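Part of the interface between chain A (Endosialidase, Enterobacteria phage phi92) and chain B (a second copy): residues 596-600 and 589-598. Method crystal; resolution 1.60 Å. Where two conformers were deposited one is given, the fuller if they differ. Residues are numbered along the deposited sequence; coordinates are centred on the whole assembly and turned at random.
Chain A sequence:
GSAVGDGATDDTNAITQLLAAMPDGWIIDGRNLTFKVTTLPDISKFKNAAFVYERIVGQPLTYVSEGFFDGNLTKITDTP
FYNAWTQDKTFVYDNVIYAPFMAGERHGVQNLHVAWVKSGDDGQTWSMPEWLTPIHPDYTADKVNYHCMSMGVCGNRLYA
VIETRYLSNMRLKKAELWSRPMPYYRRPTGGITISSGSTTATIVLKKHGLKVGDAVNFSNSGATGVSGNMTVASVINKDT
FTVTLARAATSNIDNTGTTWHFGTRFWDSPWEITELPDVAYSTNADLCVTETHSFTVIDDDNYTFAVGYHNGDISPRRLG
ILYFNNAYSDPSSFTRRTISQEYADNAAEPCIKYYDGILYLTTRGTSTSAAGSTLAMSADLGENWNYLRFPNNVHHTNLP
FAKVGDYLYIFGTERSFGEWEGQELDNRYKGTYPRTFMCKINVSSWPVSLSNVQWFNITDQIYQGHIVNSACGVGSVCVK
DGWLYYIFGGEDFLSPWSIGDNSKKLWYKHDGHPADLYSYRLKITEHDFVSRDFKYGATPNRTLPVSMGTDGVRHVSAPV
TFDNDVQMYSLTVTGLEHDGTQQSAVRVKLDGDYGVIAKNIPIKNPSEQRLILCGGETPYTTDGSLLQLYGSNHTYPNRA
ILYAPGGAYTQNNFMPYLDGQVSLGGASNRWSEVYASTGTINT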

# COMPACT_ATOMS: atom_id res chain seq x y z
N VAL A 596 -27.77 4.15 -15.86
CA VAL A 596 -28.85 3.52 -15.11
C VAL A 596 -28.56 3.72 -13.62
O VAL A 596 -27.49 3.37 -13.15
N ILE A 597 -29.54 4.25 -12.89
CA ILE A 597 -29.43 4.30 -11.43
C ILE A 597 -30.62 3.49 -10.95
O ILE A 597 -31.76 3.84 -11.23
N ALA A 598 -30.35 2.39 -10.26
CA ALA A 598 -31.40 1.39 -10.00
C ALA A 598 -31.40 0.88 -8.59
O ALA A 598 -30.41 1.03 -7.85
N LYS A 599 -32.51 0.24 -8.24
CA LYS A 599 -32.72 -0.25 -6.86
C LYS A 599 -32.76 -1.77 -6.85
O LYS A 599 -33.67 -2.37 -7.39
N ASN A 600 -31.79 -2.40 -6.21
CA ASN A 600 -31.75 -3.86 -6.20
C ASN A 600 -32.92 -4.41 -5.36
O ASN A 600 -33.51 -3.68 -4.54
N LYS B 589 -26.11 0.97 -8.63
CA LYS B 589 -27.19 0.20 -8.02
C LYS B 589 -27.16 0.42 -6.53
O LYS B 589 -26.08 0.59 -5.94
N LEU B 590 -28.33 0.44 -5.93
CA LEU B 590 -28.43 0.66 -4.48
C LEU B 590 -29.09 -0.53 -3.83
O LEU B 590 -30.17 -0.96 -4.26
N ASP B 591 -28.46 -1.05 -2.77
CA ASP B 591 -29.08 -2.09 -1.95
C ASP B 591 -30.01 -1.47 -0.91
O ASP B 591 -30.47 -0.36 -1.11
N GLY B 592 -30.30 -2.20 0.18
CA GLY B 592 -31.22 -1.73 1.18
C GLY B 592 -32.67 -2.04 0.87
O GLY B 592 -33.00 -2.64 -0.17
N ASP B 593 -33.56 -1.67 1.79
CA ASP B 593 -35.00 -1.76 1.54
C ASP B 593 -35.41 -0.63 0.59
O ASP B 593 -36.25 -0.82 -0.32
N TYR B 594 -34.82 0.55 0.78
CA TYR B 594 -35.01 1.65 -0.17
C TYR B 594 -33.70 2.41 -0.36
O TYR B 594 -32.83 2.40 0.52
N GLY B 595 -33.53 3.00 -1.54
CA GLY B 595 -32.32 3.76 -1.85
C GLY B 595 -32.64 5.25 -1.80
O GLY B 595 -33.74 5.65 -2.20
N VAL B 596 -31.72 6.05 -1.26
CA VAL B 596 -31.91 7.46 -1.11
C VAL B 596 -30.77 8.19 -1.87
O VAL B 596 -29.59 7.93 -1.61
N ILE B 597 -31.12 9.04 -2.84
CA ILE B 597 -30.14 9.94 -3.47
C ILE B 597 -30.58 11.32 -3.06
O ILE B 597 -31.70 11.73 -3.38
N ALA B 598 -29.75 12.03 -2.29
CA ALA B 598 -30.22 13.24 -1.64
C ALA B 598 -29.21 14.38 -1.72
O ALA B 598 -28.01 14.17 -1.99

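The most unusual feature of this contact is a lysine that spends its charge on backbone carbonyls. A:Lys599 leaves its strand with chi1 t, chi2 p, chi3 t and chi4 p, a bent path that brings the end of the chain back over the turn of chain B. There NZ donates to B:Gly592 O at 2.8 Å and to B:Leu590 O at 2.9 Å, with a weak bond to B:Asp591 O at 3.0 Å; within its own chain, A:Lys599 NZ also reaches A:Asn600 O at 2.8 Å. The ammonium thus gathers carbonyls from both chains.

The aliphatic part of that lysine needs room, and glycine supplies it. A:Lys599 CD lies 3.5 Å from B:Gly595 N; a CB on B:Gly595 would point toward chain A, tight against that same CD, and would clash with B:Leu590 CD2. At B:Gly592 the backbone angles themselves call for glycine.

Beneath this runs a short parallel pairing, A:Ala598 with B:Lys589 and A:Lys599 with B:Leu590. B:Leu590 N donates to A:Ala598 O (2.9 Å), and A:Asn600 N donates to B:Leu590 O (2.9 Å), so that one carbonyl serves both the sheet and the lysine. B:Leu590 (m, p) shares its face with A:Lys599. The apolar packing is closest where A:Ile597 CG2 meets B:Ile597 CD1 at 3.5 Å, both isoleucines being m, t; B:Leu590 CD1 stands farther from A:Ile597 CG2, at 4.4 Å.

Past the paired strands, A:Asn600 (chi1 m) points toward chain B, and its ND2 donates almost linearly to B:Asp591 OD1 at 2.8 Å. The aspartate's CB starts away, but its m rotamer brings the carboxylate back. Water 1 donates to A:Asn600 OD1 at 2.7 Å and accepts a weak bond from B:Lys589 NZ at 3.5 Å.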

# COMPACT_ATOMS: atom_id res chain seq x y z
CB VAL A 596 -28.89 2.02 -15.41
CG1 VAL A 596 -29.96 1.31 -14.55
CG2 VAL A 596 -29.18 1.78 -16.91
CB ILE A 597 -29.50 5.73 -10.93
CG1 ILE A 597 -28.31 6.53 -11.52
CG2 ILE A 597 -29.45 5.70 -9.40
CD1 ILE A 597 -28.40 7.97 -11.27
CB ALA A 598 -31.29 0.20 -10.96
CB LYS A 599 -34.02 0.28 -6.32
CG LYS A 599 -34.37 -0.26 -4.91
CD LYS A 599 -33.41 0.37 -3.84
CE LYS A 599 -33.38 -0.53 -2.57
NZ LYS A 599 -32.56 -1.77 -2.79
CB ASN A 600 -30.43 -4.36 -5.63
CG ASN A 600 -29.29 -4.26 -6.63
OD1 ASN A 600 -29.51 -4.32 -7.86
ND2 ASN A 600 -28.07 -4.14 -6.12
CB LYS B 589 -27.06 -1.30 -8.29
CG LYS B 589 -27.10 -1.66 -9.78
CD LYS B 589 -26.67 -3.12 -9.94
CE LYS B 589 -26.29 -3.45 -11.38
NZ LYS B 589 -25.97 -4.93 -11.58
CB LEU B 590 -29.27 1.90 -4.16
CG LEU B 590 -28.51 3.24 -4.26
CD1 LEU B 590 -28.19 3.60 -5.70
CD2 LEU B 590 -29.26 4.41 -3.57
CB ASP B 591 -28.00 -2.92 -1.28
CG ASP B 591 -27.21 -3.76 -2.27
OD1 ASP B 591 -27.83 -4.18 -3.29
OD2 ASP B 591 -26.01 -4.05 -2.01
CB ASP B 593 -35.77 -1.64 2.87
CG ASP B 593 -35.62 -2.87 3.74
OD1 ASP B 593 -35.20 -3.93 3.21
OD2 ASP B 593 -35.94 -2.76 4.95
CB TYR B 594 -36.16 2.59 0.29
CG TYR B 594 -36.02 3.15 1.68
CD1 TYR B 594 -36.47 2.42 2.79
CD2 TYR B 594 -35.45 4.40 1.90
CE1 TYR B 594 -36.35 2.94 4.07
CE2 TYR B 594 -35.33 4.92 3.18
CZ TYR B 594 -35.78 4.18 4.26
OH TYR B 594 -35.67 4.69 5.53
CB VAL B 596 -31.82 7.83 0.40
CG1 VAL B 596 -31.88 9.35 0.59
CG2 VAL B 596 -32.92 7.11 1.22
CB ILE B 597 -30.16 9.74 -4.96
CG1 ILE B 597 -29.80 8.26 -5.23
CG2 ILE B 597 -29.18 10.72 -5.64
CD1 ILE B 597 -29.84 7.88 -6.65
CB ALA B 598 -30.54 12.96 -0.14
O HOH W 1 -28.40 -6.16 -9.45